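Local coordinates for protein FAD-binding oxidoreductase (PDB 7PBG) that oxidises 4-ethylphenol and related 4-alkylphenols, dehydrogenating the side chain to a vinyl group with a covalently bound FAD, at residues S39-K44 with V58-S63; F45-G50 with E456-T461; L115-K120 with E137-S142; E292-E297 with V310-I315; G322-P327 with K333-I338. All coordinates share one frame; numbering follows the deposited sequence.

Contact 1: S39-K44 with V58-S63; sequences SEYDDK and VIWPGS
Y41 reaches across to the strand residues with its ring lying over V58, the two side chains crossing at about a right angle, while its hydroxyl meets the edge of the W60 indole. Both methyls of V58 press on the tyrosine. V58 CG2 sits over the centre of one face of the Y41 ring, 3.9 Å from the centroid and 13° off the ring normal, a CH-pi contact, and V58 CG1 lies 3.8 Å from Y41 CE2. A beta-branched valine suits this place because its two methyls can address one flat group together. With CG2 anti to the backbone N of V58 and CG1 between N and carbonyl carbon (chi1 65°), both branches face the ring.

Strand 57-59, which carries V58, belongs to the small mixed sheet of the FAD-binding domain of the PCMH type, and the loop bearing Y41 comes in over that sheet, close to the FAD-binding residues G87 and R88. Beyond the strand, W60 donates its indole N-H to the tyrosine: W60 NE1 stands 3.0 Å from Y41 OH, with a nearly straight N-H...O angle of 161° and the oxygen close to the indole plane. Y41 OH also bonds to H106 ND1 on the neighbouring strand 103-106, and two partners therefore fix the rotation of this buried phenol. K44 NZ bonds back to E40 O, inside the type I turn from S39 to D42, at 3.1 Å.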
# COMPACT_ATOMS: atom_id res chain seq x y z
N SER A 39 28.08 16.84 -17.09
CA SER A 39 27.08 17.85 -17.51
C SER A 39 25.87 17.16 -18.12
O SER A 39 24.79 17.76 -18.08
CB SER A 39 27.67 18.89 -18.46
OG SER A 39 28.15 18.29 -19.64
N GLU A 40 26.07 15.96 -18.66
CA GLU A 40 24.97 15.08 -19.15
C GLU A 40 23.92 14.91 -18.04
O GLU A 40 22.75 14.60 -18.36
CB GLU A 40 25.55 13.74 -19.57
CG GLU A 40 24.56 12.80 -20.23
CD GLU A 40 25.22 11.62 -20.94
OE1 GLU A 40 26.25 11.84 -21.64
OE2 GLU A 40 24.72 10.48 -20.79
N TYR A 41 24.33 14.99 -16.78
CA TYR A 41 23.48 14.64 -15.61
C TYR A 41 22.93 15.91 -14.97
O TYR A 41 22.24 15.81 -13.95
CB TYR A 41 24.24 13.73 -14.62
CG TYR A 41 24.49 12.36 -15.16
CD1 TYR A 41 23.55 11.35 -15.02
CD2 TYR A 41 25.62 12.10 -15.92
CE1 TYR A 41 23.78 10.08 -15.52
CE2 TYR A 41 25.86 10.84 -16.43
CZ TYR A 41 24.93 9.82 -16.23
OH TYR A 41 25.17 8.58 -16.76
N ASP A 42 23.25 17.10 -15.50
CA ASP A 42 22.55 18.33 -15.08
C ASP A 42 21.08 18.27 -15.56
O ASP A 42 20.77 17.58 -16.53
CB ASP A 42 23.22 19.58 -15.66
CG ASP A 42 24.64 19.80 -15.15
OD1 ASP A 42 25.02 19.18 -14.11
OD2 ASP A 42 25.34 20.62 -15.80
N ASP A 43 20.18 18.96 -14.85
CA ASP A 43 18.74 18.93 -15.17
C ASP A 43 18.57 19.35 -16.63
O ASP A 43 19.04 20.46 -16.99
CB ASP A 43 18.01 19.87 -14.21
CG ASP A 43 16.50 19.84 -14.24
OD1 ASP A 43 15.94 19.13 -15.15
OD2 ASP A 43 15.87 20.50 -13.31
N LYS A 44 17.83 18.57 -17.42
CA LYS A 44 17.51 18.96 -18.81
C LYS A 44 16.57 20.17 -18.85
O LYS A 44 16.63 20.94 -19.84
CB LYS A 44 16.89 17.80 -19.59
CG LYS A 44 17.74 16.54 -19.66
CD LYS A 44 19.11 16.77 -20.22
CE LYS A 44 19.84 15.48 -20.57
NZ LYS A 44 21.27 15.75 -20.83
N VAL A 58 29.97 11.70 -11.51
CA VAL A 58 29.02 10.58 -11.69
C VAL A 58 29.77 9.28 -11.61
O VAL A 58 30.88 9.17 -12.15
CB VAL A 58 28.18 10.73 -12.97
CG1 VAL A 58 28.99 10.65 -14.27
CG2 VAL A 58 27.09 9.69 -12.97
N ILE A 59 29.15 8.31 -10.94
CA ILE A 59 29.71 6.95 -10.79
C ILE A 59 28.68 5.99 -11.36
O ILE A 59 27.48 6.14 -11.08
CB ILE A 59 30.01 6.63 -9.32
CG1 ILE A 59 30.95 7.67 -8.69
CG2 ILE A 59 30.53 5.21 -9.20
CD1 ILE A 59 31.22 7.45 -7.21
N TRP A 60 29.17 5.02 -12.10
CA TRP A 60 28.39 3.93 -12.70
C TRP A 60 28.69 2.65 -11.94
O TRP A 60 29.53 1.84 -12.33
CB TRP A 60 28.78 3.83 -14.17
CG TRP A 60 28.44 5.06 -14.93
CD1 TRP A 60 27.29 5.78 -14.86
CD2 TRP A 60 29.26 5.72 -15.91
NE1 TRP A 60 27.32 6.82 -15.74
CE2 TRP A 60 28.51 6.82 -16.40
CE3 TRP A 60 30.53 5.46 -16.44
CZ2 TRP A 60 29.01 7.70 -17.36
CZ3 TRP A 60 31.02 6.32 -17.40
CH2 TRP A 60 30.25 7.40 -17.87
N PRO A 61 28.00 2.39 -10.81
CA PRO A 61 28.19 1.15 -10.11
C PRO A 61 27.71 -0.07 -10.89
O PRO A 61 26.73 0.05 -11.64
CB PRO A 61 27.40 1.28 -8.80
CG PRO A 61 26.66 2.59 -8.88
CD PRO A 61 27.01 3.28 -10.18
N GLY A 62 28.39 -1.19 -10.68
CA GLY A 62 28.21 -2.43 -11.46
C GLY A 62 27.39 -3.47 -10.74
O GLY A 62 27.05 -4.48 -11.39
N SER A 63 27.06 -3.25 -9.46
CA SER A 63 26.53 -4.29 -8.54
C SER A 63 26.09 -3.65 -7.23
O SER A 63 26.57 -2.55 -6.89
CB SER A 63 27.51 -5.36 -8.27
OG SER A 63 28.54 -4.85 -7.44

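Contact 2: F45-G50 with E456-T461; sequences FPVTDG and ETLDMT
Helix 451-470, in the C-terminal FAD-linked oxidase region, is met here by the loop that leads from helix 35-39 to strand 57-59 near the start of the chain. V47 is the loop residue that touches it. Its side chain points at the helix and abuts L458, with V47 CB 4.2 Å from L458 CB, so the two meet near their backbones. CG1 reaches back toward the preceding residue: V47 CG1 lies 4.3 Å from T457 CG2. These distances describe ordinary apolar contact. A short, branched valine fits a loop running so close to a helix, where the CA atoms of V47 and L458 are only 6.1 Å apart.

The threonine divides its labour. T457 gives its methyl to V47, whereas its hydroxyl bonds to S453 O one turn earlier. The carbonyl O of T457 takes two bonds, from T461 N at 3.0 Å and from T461 OG1 at 2.7 Å, which arrive from opposite faces of the carbonyl plane. The polar ends of both threonines are thus spent on the helix itself, and T457 can turn an apolar methyl to its neighbour. F396 on strand 393-402 and Y446 on strand 438-447 also pack on V47 and T457. The contact is a loop-on-helix junction between an early loop and a helix some 400 residues later, near H395, which binds FAD covalently as in the vanillyl-alcohol oxidase family.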
# COMPACT_ATOMS: atom_id res chain seq x y z
N PHE A 45 15.71 20.31 -17.82
CA PHE A 45 14.64 21.34 -17.68
C PHE A 45 14.85 22.11 -16.41
O PHE A 45 14.01 22.15 -15.50
CB PHE A 45 13.23 20.74 -17.70
CG PHE A 45 12.83 19.94 -18.90
CD1 PHE A 45 13.57 19.91 -20.08
CD2 PHE A 45 11.70 19.15 -18.82
CE1 PHE A 45 13.16 19.15 -21.16
CE2 PHE A 45 11.29 18.39 -19.90
CZ PHE A 45 12.01 18.39 -21.06
N PRO A 46 15.96 22.89 -16.37
CA PRO A 46 16.21 23.76 -15.23
C PRO A 46 15.25 24.95 -15.18
O PRO A 46 14.69 25.37 -16.16
CB PRO A 46 17.64 24.22 -15.50
CG PRO A 46 17.70 24.30 -17.00
CD PRO A 46 16.96 23.04 -17.43
N VAL A 47 15.10 25.51 -13.99
CA VAL A 47 14.44 26.83 -13.84
C VAL A 47 15.43 27.76 -13.09
O VAL A 47 15.00 28.83 -12.61
CB VAL A 47 13.06 26.74 -13.18
CG1 VAL A 47 12.05 26.04 -14.08
CG2 VAL A 47 13.12 26.07 -11.81
N THR A 48 16.68 27.33 -12.95
CA THR A 48 17.75 28.13 -12.30
C THR A 48 18.89 28.29 -13.30
O THR A 48 18.98 27.47 -14.24
CB THR A 48 18.20 27.49 -10.98
OG1 THR A 48 18.58 26.14 -11.22
CG2 THR A 48 17.14 27.51 -9.90
N ASP A 49 19.78 29.26 -13.06
CA ASP A 49 20.76 29.72 -14.09
C ASP A 49 22.21 29.39 -13.73
O ASP A 49 23.06 29.47 -14.66
CB ASP A 49 20.62 31.22 -14.34
CG ASP A 49 19.22 31.65 -14.73
OD1 ASP A 49 18.55 30.89 -15.45
OD2 ASP A 49 18.80 32.71 -14.27
N GLY A 50 22.48 29.03 -12.46
CA GLY A 50 23.84 28.97 -11.89
C GLY A 50 24.28 27.54 -11.61
O GLY A 50 23.88 26.59 -12.35
N GLU A 456 9.98 33.09 -15.11
CA GLU A 456 8.51 33.22 -15.22
C GLU A 456 7.90 31.89 -14.78
O GLU A 456 6.91 31.92 -14.07
CB GLU A 456 8.05 33.56 -16.64
CG GLU A 456 8.28 35.03 -17.02
CD GLU A 456 7.80 36.01 -15.96
OE1 GLU A 456 8.64 36.81 -15.45
OE2 GLU A 456 6.61 35.95 -15.61
N THR A 457 8.48 30.78 -15.21
CA THR A 457 7.94 29.44 -14.88
C THR A 457 8.04 29.18 -13.38
O THR A 457 7.07 28.70 -12.79
CB THR A 457 8.64 28.36 -15.69
OG1 THR A 457 8.42 28.73 -17.04
CG2 THR A 457 8.08 26.98 -15.42
N LEU A 458 9.20 29.45 -12.80
CA LEU A 458 9.38 29.27 -11.35
C LEU A 458 8.44 30.20 -10.59
O LEU A 458 7.77 29.72 -9.64
CB LEU A 458 10.82 29.55 -10.96
CG LEU A 458 11.10 29.43 -9.48
CD1 LEU A 458 10.61 28.09 -8.91
CD2 LEU A 458 12.58 29.65 -9.20
N ASP A 459 8.40 31.50 -10.92
CA ASP A 459 7.50 32.44 -10.21
C ASP A 459 6.05 31.99 -10.33
O ASP A 459 5.32 32.04 -9.31
CB ASP A 459 7.62 33.85 -10.76
CG ASP A 459 8.93 34.51 -10.41
OD1 ASP A 459 9.69 33.92 -9.60
OD2 ASP A 459 9.20 35.60 -11.00
N MET A 460 5.62 31.62 -11.54
CA MET A 460 4.25 31.14 -11.80
C MET A 460 3.96 29.96 -10.87
O MET A 460 2.93 29.94 -10.20
CB MET A 460 4.07 30.66 -13.24
CG MET A 460 2.67 30.13 -13.53
SD MET A 460 2.65 29.25 -15.08
CE MET A 460 3.56 27.75 -14.73
N THR A 461 4.85 28.98 -10.84
CA THR A 461 4.63 27.72 -10.09
C THR A 461 4.59 28.01 -8.59
O THR A 461 3.75 27.42 -7.90
CB THR A 461 5.66 26.67 -10.45
OG1 THR A 461 5.62 26.57 -11.87
CG2 THR A 461 5.38 25.33 -9.80

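Contact 3: L115-K120 with E137-S142; sequences LEINEK and EAVRDS
I117 supplies the whole strand side of this contact, pushing its side chain against one turn of helix 132-142. The tight part is at its far end. I117 CD1 rests 3.4 Å from A138 O and 3.8 Å from A138 CB, with V139 CG2 a little further off at 4.2 Å. CG1 lies anti to the carbonyl carbon of I117 (chi1 -59°) and the chain is extended beyond it, which carries CD1 to the helix backbone. Alanine suits the facing position because its single methyl lets the isoleucine come this near, and V139 adds a branch that is itself buried.

Toward S142 the packing thins. I117 CG2, the other branch, meets the hydroxyl of S142, 3.8 Å from OG, and S142 is exposed. That hydroxyl is turned back to the helix, where S142 OG donates to V139 O at 2.7 Å and also bonds to A144 N. Also on the solvent side, R140 and D141 form a salt bridge of 3.0 Å between R140 NE and D141 OD1, with the oxygen near the guanidinium plane.

Strand 115-118 and helix segment 137-142 run at 54°, their axes 9.7 Å apart at closest. Strand 114-118 pairs antiparallel with strand 123-126 in the antiparallel sheet, and V139 also packs on L235 of strand 226-237, so the helix lies against this sheet.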
# COMPACT_ATOMS: atom_id res chain seq x y z
N LEU A 115 15.51 -9.73 -14.14
CA LEU A 115 16.02 -10.95 -13.47
C LEU A 115 15.01 -12.07 -13.47
O LEU A 115 15.41 -13.22 -13.24
CB LEU A 115 16.47 -10.60 -12.06
CG LEU A 115 17.62 -9.61 -12.05
CD1 LEU A 115 17.93 -9.22 -10.66
CD2 LEU A 115 18.86 -10.16 -12.71
N GLU A 116 13.73 -11.76 -13.65
CA GLU A 116 12.67 -12.78 -13.57
C GLU A 116 11.45 -12.22 -14.29
O GLU A 116 11.09 -11.07 -14.04
CB GLU A 116 12.36 -13.16 -12.13
CG GLU A 116 11.32 -14.27 -12.01
CD GLU A 116 11.13 -14.85 -10.62
OE1 GLU A 116 11.69 -14.29 -9.69
OE2 GLU A 116 10.41 -15.90 -10.51
N ILE A 117 10.76 -13.09 -14.98
CA ILE A 117 9.38 -12.87 -15.49
C ILE A 117 8.61 -14.13 -15.12
O ILE A 117 8.72 -15.17 -15.79
CB ILE A 117 9.35 -12.58 -16.97
CG1 ILE A 117 10.19 -11.35 -17.33
CG2 ILE A 117 7.93 -12.47 -17.48
CD1 ILE A 117 10.49 -11.31 -18.80
N ASN A 118 7.88 -14.04 -14.03
CA ASN A 118 7.15 -15.20 -13.49
C ASN A 118 5.74 -15.14 -14.06
O ASN A 118 4.91 -14.31 -13.56
CB ASN A 118 7.23 -15.18 -11.97
CG ASN A 118 6.71 -16.46 -11.35
OD1 ASN A 118 5.68 -17.00 -11.78
ND2 ASN A 118 7.44 -16.95 -10.35
N GLU A 119 5.41 -16.01 -14.99
CA GLU A 119 4.05 -15.97 -15.57
C GLU A 119 3.00 -16.48 -14.55
O GLU A 119 1.95 -15.86 -14.45
CB GLU A 119 3.99 -16.82 -16.83
CG GLU A 119 2.65 -16.71 -17.53
CD GLU A 119 2.66 -17.33 -18.92
OE1 GLU A 119 3.61 -18.14 -19.21
OE2 GLU A 119 1.76 -16.95 -19.72
N LYS A 120 3.24 -17.61 -13.89
CA LYS A 120 2.25 -18.27 -13.02
C LYS A 120 1.80 -17.30 -11.92
O LYS A 120 0.65 -17.36 -11.55
CB LYS A 120 2.86 -19.52 -12.37
CG LYS A 120 1.89 -20.31 -11.49
CD LYS A 120 2.44 -21.67 -11.07
CE LYS A 120 1.41 -22.46 -10.27
NZ LYS A 120 1.87 -23.83 -9.94
N GLU A 137 9.64 -5.48 -23.92
CA GLU A 137 10.29 -6.40 -24.90
C GLU A 137 10.59 -7.73 -24.21
O GLU A 137 10.32 -8.78 -24.80
CB GLU A 137 11.53 -5.75 -25.49
CG GLU A 137 11.16 -4.66 -26.50
CD GLU A 137 12.29 -3.85 -27.08
OE1 GLU A 137 13.44 -4.07 -26.67
OE2 GLU A 137 11.99 -2.95 -27.89
N ALA A 138 11.12 -7.71 -22.98
CA ALA A 138 11.49 -8.95 -22.25
C ALA A 138 10.25 -9.80 -22.00
O ALA A 138 10.34 -11.01 -22.21
CB ALA A 138 12.22 -8.65 -20.98
N VAL A 139 9.11 -9.18 -21.65
CA VAL A 139 7.86 -9.92 -21.41
C VAL A 139 7.39 -10.46 -22.76
O VAL A 139 7.03 -11.63 -22.82
CB VAL A 139 6.82 -9.04 -20.69
CG1 VAL A 139 5.47 -9.71 -20.63
CG2 VAL A 139 7.32 -8.66 -19.30
N ARG A 140 7.39 -9.65 -23.81
CA ARG A 140 6.90 -10.08 -25.14
C ARG A 140 7.72 -11.29 -25.58
O ARG A 140 7.11 -12.33 -25.98
CB ARG A 140 7.03 -8.97 -26.17
CG ARG A 140 6.62 -9.40 -27.57
CD ARG A 140 7.03 -8.33 -28.55
NE ARG A 140 8.48 -8.18 -28.59
CZ ARG A 140 9.14 -7.12 -29.06
NH1 ARG A 140 8.48 -6.07 -29.51
NH2 ARG A 140 10.46 -7.11 -29.03
N ASP A 141 9.03 -11.20 -25.47
CA ASP A 141 9.92 -12.27 -26.00
C ASP A 141 9.86 -13.54 -25.12
O ASP A 141 10.25 -14.59 -25.64
CB ASP A 141 11.31 -11.73 -26.26
CG ASP A 141 11.33 -10.63 -27.30
OD1 ASP A 141 10.35 -10.50 -28.10
OD2 ASP A 141 12.25 -9.86 -27.26
N SER A 142 9.44 -13.44 -23.84
CA SER A 142 9.29 -14.57 -22.88
C SER A 142 8.07 -15.44 -23.22
O SER A 142 8.05 -16.61 -22.78
CB SER A 142 9.19 -14.09 -21.45
OG SER A 142 7.87 -13.63 -21.14

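Contact 4: E292-E297 with V310-I315; sequences EEWQTE and VDELGI
W294 meets helix 303-313 with the six-membered end of its indole, and apolar contact comes first. W294 CH2 lies 3.8 Å from L313 CG, the branch point, and both leucine methyls lie close to CZ2, the side chains crossing at a slant. A branched leucine suits a buried site beside a broad ring, because its branch point and two methyls spread beside the indole. E312 adds aliphatic contact through its CB, 3.8 Å from W294 CZ3 and in the ring plane at its edge.

The second kind is a carboxylate oxygen close to an aromatic carbon. The glutamate chain is extended beyond CG and runs past the tryptophan in the opposite direction, bringing E312 OE2 to 3.3 Å from W294 CZ3, with ring and carboxylate planes 46° apart. The carboxylate belongs to an exposed residue. The indole N-H is used elsewhere, by S289 OG.

Hydrogen bonds within the loop shape the other end. Q295 NE2 donates to E297 O over 3.1 Å at 165°, the oxygen lying in the amide plane of Q295, and P300 O takes another bond from the same nitrogen. On the helix side, G314 follows L313 with positive phi (69°), a backbone shape that favours glycine, and I315 N bonds back to V310 O at 3.1 Å. This 6→1 bond, with G314 at positive phi, is the signature of a Schellman-type C-cap, here with the preceding loop folded onto the last turn.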
# COMPACT_ATOMS: atom_id res chain seq x y z
N GLU A 292 3.24 26.87 -33.65
CA GLU A 292 3.09 27.83 -34.78
C GLU A 292 2.07 27.29 -35.80
O GLU A 292 1.59 28.12 -36.63
CB GLU A 292 4.44 28.11 -35.41
CG GLU A 292 5.24 29.05 -34.53
CD GLU A 292 6.59 29.43 -35.12
OE1 GLU A 292 6.98 30.59 -34.90
OE2 GLU A 292 7.22 28.57 -35.83
N GLU A 293 1.74 26.00 -35.76
CA GLU A 293 0.71 25.47 -36.70
C GLU A 293 -0.62 26.12 -36.36
O GLU A 293 -1.53 26.18 -37.24
CB GLU A 293 0.62 23.95 -36.67
CG GLU A 293 1.88 23.26 -37.18
CD GLU A 293 1.85 21.75 -37.10
OE1 GLU A 293 2.80 21.14 -36.58
OE2 GLU A 293 0.91 21.15 -37.67
N TRP A 294 -0.77 26.62 -35.14
CA TRP A 294 -2.04 27.18 -34.63
C TRP A 294 -1.97 28.69 -34.46
O TRP A 294 -3.04 29.33 -34.65
CB TRP A 294 -2.40 26.51 -33.30
CG TRP A 294 -2.23 25.03 -33.40
CD1 TRP A 294 -1.25 24.26 -32.85
CD2 TRP A 294 -3.02 24.16 -34.22
NE1 TRP A 294 -1.42 22.96 -33.21
CE2 TRP A 294 -2.48 22.87 -34.06
CE3 TRP A 294 -4.13 24.34 -35.03
CZ2 TRP A 294 -3.03 21.77 -34.69
CZ3 TRP A 294 -4.65 23.25 -35.70
CH2 TRP A 294 -4.11 21.98 -35.52
N GLN A 295 -0.83 29.23 -34.06
CA GLN A 295 -0.73 30.64 -33.71
C GLN A 295 0.71 31.08 -33.85
O GLN A 295 1.57 30.45 -33.24
CB GLN A 295 -1.29 30.89 -32.30
CG GLN A 295 -0.93 32.27 -31.79
CD GLN A 295 -1.63 32.56 -30.48
OE1 GLN A 295 -2.79 32.18 -30.30
NE2 GLN A 295 -0.91 33.21 -29.57
N THR A 296 0.95 32.10 -34.69
CA THR A 296 2.33 32.63 -34.89
C THR A 296 2.68 33.64 -33.80
O THR A 296 3.92 33.77 -33.53
CB THR A 296 2.54 33.22 -36.29
OG1 THR A 296 1.51 34.16 -36.59
CG2 THR A 296 2.50 32.18 -37.38
N GLU A 297 1.71 34.36 -33.24
CA GLU A 297 2.01 35.38 -32.21
C GLU A 297 2.57 34.65 -31.00
O GLU A 297 2.02 33.66 -30.55
CB GLU A 297 0.76 36.19 -31.87
CG GLU A 297 0.23 37.10 -32.99
CD GLU A 297 -0.68 36.39 -33.99
OE1 GLU A 297 -0.93 35.16 -33.83
OE2 GLU A 297 -1.08 37.03 -34.98
N VAL A 310 -9.15 22.39 -31.99
CA VAL A 310 -10.35 21.53 -31.87
C VAL A 310 -10.82 21.17 -33.27
O VAL A 310 -11.12 19.98 -33.50
CB VAL A 310 -11.48 22.17 -31.05
CG1 VAL A 310 -12.74 21.34 -31.17
CG2 VAL A 310 -11.01 22.36 -29.63
N ASP A 311 -10.99 22.16 -34.14
CA ASP A 311 -11.73 21.96 -35.41
C ASP A 311 -10.87 21.19 -36.39
O ASP A 311 -11.36 20.30 -37.05
CB ASP A 311 -12.12 23.29 -36.05
CG ASP A 311 -13.10 24.10 -35.21
OD1 ASP A 311 -13.76 23.48 -34.33
OD2 ASP A 311 -13.25 25.32 -35.49
N GLU A 312 -9.60 21.48 -36.43
CA GLU A 312 -8.71 20.91 -37.47
C GLU A 312 -8.23 19.53 -37.04
O GLU A 312 -8.08 18.69 -37.88
CB GLU A 312 -7.59 21.92 -37.78
CG GLU A 312 -8.14 23.18 -38.42
CD GLU A 312 -7.09 24.24 -38.69
OE1 GLU A 312 -7.47 25.41 -38.77
OE2 GLU A 312 -5.87 23.87 -38.72
N LEU A 313 -7.92 19.32 -35.77
CA LEU A 313 -7.58 17.97 -35.25
C LEU A 313 -8.84 17.12 -35.16
O LEU A 313 -8.72 15.89 -35.14
CB LEU A 313 -6.93 18.10 -33.89
CG LEU A 313 -5.61 18.87 -33.86
CD1 LEU A 313 -5.11 19.00 -32.45
CD2 LEU A 313 -4.58 18.11 -34.70
N GLY A 314 -10.02 17.75 -35.13
CA GLY A 314 -11.28 16.99 -35.03
C GLY A 314 -11.41 16.33 -33.66
O GLY A 314 -11.88 15.20 -33.60
N ILE A 315 -11.07 17.06 -32.59
CA ILE A 315 -11.16 16.53 -31.20
C ILE A 315 -12.14 17.41 -30.38
O ILE A 315 -13.24 17.70 -30.89
CB ILE A 315 -9.74 16.33 -30.64
CG1 ILE A 315 -8.89 17.60 -30.62
CG2 ILE A 315 -9.01 15.27 -31.48
CD1 ILE A 315 -7.52 17.37 -30.04

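Contact 5: G322-P327 with K333-I338; sequences GTCYGP and KYIEMI
Strand 322-326 and the helix segment 333-338 run nearly antiparallel, at 153° between their directions, with axes 9.1 Å apart at closest approach. The chain turns between them at G326 and P327. G326 has phi 141°, backbone angles that call for glycine, and P327 takes the N-cap position of the helix.

One side chain carries the strand's share. C324 points to the helix and its sulfur touches three apolar groups there: C324 SG lies 3.8 Å from Y334 CB, 3.8 Å from I335 CD1 and 3.7 Å from I338 CD1. A small, polarisable cysteine suits a buried spot this near a helix. For I335 it is the second torsion (chi2 -75°) that folds CD1 back toward the strand, while I338 reaches with an extended chain. W329 of the second subunit makes a cation-pi contact with K333.

C324 pairs by backbone with L243 of strand 241-249, in the eight-stranded antiparallel sheet. I335 and I338 also pack on F245 and F350, so helix 328-342 covers one face of the sheet.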
# COMPACT_ATOMS: atom_id res chain seq x y z
N GLY A 322 -9.99 6.44 -22.26
CA GLY A 322 -10.09 5.27 -21.40
C GLY A 322 -9.96 3.97 -22.17
O GLY A 322 -9.91 3.97 -23.42
N THR A 323 -9.98 2.87 -21.43
CA THR A 323 -9.88 1.50 -21.96
C THR A 323 -10.69 0.54 -21.09
O THR A 323 -10.78 0.69 -19.86
CB THR A 323 -8.42 1.08 -22.10
OG1 THR A 323 -7.72 2.04 -22.87
CG2 THR A 323 -8.29 -0.31 -22.70
N CYS A 324 -11.37 -0.39 -21.74
CA CYS A 324 -12.09 -1.51 -21.13
C CYS A 324 -11.32 -2.80 -21.41
O CYS A 324 -10.64 -2.96 -22.49
CB CYS A 324 -13.50 -1.56 -21.70
SG CYS A 324 -14.53 -0.23 -21.02
N TYR A 325 -11.36 -3.67 -20.43
CA TYR A 325 -10.54 -4.91 -20.37
C TYR A 325 -11.44 -6.10 -20.09
O TYR A 325 -12.24 -6.02 -19.14
CB TYR A 325 -9.50 -4.84 -19.25
CG TYR A 325 -8.63 -3.61 -19.31
CD1 TYR A 325 -7.37 -3.65 -19.86
CD2 TYR A 325 -9.10 -2.38 -18.87
CE1 TYR A 325 -6.55 -2.53 -19.92
CE2 TYR A 325 -8.32 -1.25 -18.97
CZ TYR A 325 -7.02 -1.32 -19.46
OH TYR A 325 -6.25 -0.17 -19.55
N GLY A 326 -11.26 -7.19 -20.83
CA GLY A 326 -11.88 -8.47 -20.46
C GLY A 326 -12.37 -9.19 -21.69
O GLY A 326 -12.03 -8.82 -22.79
N PRO A 327 -13.23 -10.20 -21.48
CA PRO A 327 -13.91 -10.81 -22.61
C PRO A 327 -14.84 -9.78 -23.24
O PRO A 327 -15.33 -8.87 -22.56
CB PRO A 327 -14.70 -11.95 -21.98
CG PRO A 327 -14.89 -11.57 -20.55
CD PRO A 327 -13.76 -10.61 -20.18
N LYS A 333 -20.68 -4.37 -22.57
CA LYS A 333 -21.55 -3.82 -21.50
C LYS A 333 -20.93 -2.55 -20.94
O LYS A 333 -21.65 -1.57 -20.74
CB LYS A 333 -21.74 -4.83 -20.39
CG LYS A 333 -22.62 -6.01 -20.77
CD LYS A 333 -24.08 -5.66 -20.66
CE LYS A 333 -24.95 -6.89 -20.64
NZ LYS A 333 -26.35 -6.50 -20.92
N TYR A 334 -19.65 -2.56 -20.63
CA TYR A 334 -19.05 -1.35 -20.02
C TYR A 334 -19.04 -0.19 -21.02
O TYR A 334 -19.35 0.94 -20.64
CB TYR A 334 -17.67 -1.67 -19.45
CG TYR A 334 -17.63 -2.58 -18.25
CD1 TYR A 334 -18.77 -2.96 -17.55
CD2 TYR A 334 -16.40 -3.03 -17.77
CE1 TYR A 334 -18.69 -3.81 -16.45
CE2 TYR A 334 -16.31 -3.88 -16.68
CZ TYR A 334 -17.46 -4.25 -15.99
OH TYR A 334 -17.41 -5.05 -14.89
N ILE A 335 -18.64 -0.44 -22.26
CA ILE A 335 -18.59 0.62 -23.29
C ILE A 335 -19.99 1.22 -23.44
O ILE A 335 -20.10 2.42 -23.46
CB ILE A 335 -18.06 0.03 -24.61
CG1 ILE A 335 -16.58 -0.36 -24.48
CG2 ILE A 335 -18.37 0.97 -25.78
CD1 ILE A 335 -15.63 0.81 -24.48
N GLU A 336 -21.05 0.42 -23.46
CA GLU A 336 -22.42 0.95 -23.57
C GLU A 336 -22.72 1.85 -22.37
O GLU A 336 -23.21 2.98 -22.59
CB GLU A 336 -23.38 -0.24 -23.76
CG GLU A 336 -24.84 0.11 -23.68
CD GLU A 336 -25.79 -1.09 -23.75
OE1 GLU A 336 -25.58 -2.12 -23.02
OE2 GLU A 336 -26.77 -0.99 -24.51
N MET A 337 -22.32 1.46 -21.15
CA MET A 337 -22.56 2.31 -19.94
C MET A 337 -21.81 3.64 -20.05
O MET A 337 -22.36 4.70 -19.74
CB MET A 337 -22.08 1.62 -18.66
CG MET A 337 -22.89 0.37 -18.33
SD MET A 337 -22.08 -0.47 -16.95
CE MET A 337 -22.95 -2.04 -16.98
N ILE A 338 -20.56 3.58 -20.46
CA ILE A 338 -19.68 4.78 -20.54
C ILE A 338 -20.25 5.69 -21.63
O ILE A 338 -20.40 6.89 -21.38
CB ILE A 338 -18.25 4.31 -20.83
CG1 ILE A 338 -17.65 3.57 -19.62
CG2 ILE A 338 -17.38 5.48 -21.29
CD1 ILE A 338 -16.39 2.79 -19.98

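Overall arrangement
Contacts 1 and 2 adjoin in sequence, since the loop from S39 to G50 first packs near strand 57-59 and then reaches helix 451-470; their centres are 23 Å apart. Both lie near the cofactor: the side chain of Y41 is about 9 Å from FAD and that of T457 about 12 Å from it. Contact 3, like segment 58-63 of contact 1, belongs to the FAD-binding domain; it lies 28 Å from contact 1 between centres and, like contacts 4 and 5, apart from the flavin-binding residues. Those last two follow each other along the chain, helix 303-313 leading into strand 318-326, with centres 31 Å apart. Contacts 3, 4 and 5 all fall within the long loop closed by contact 2.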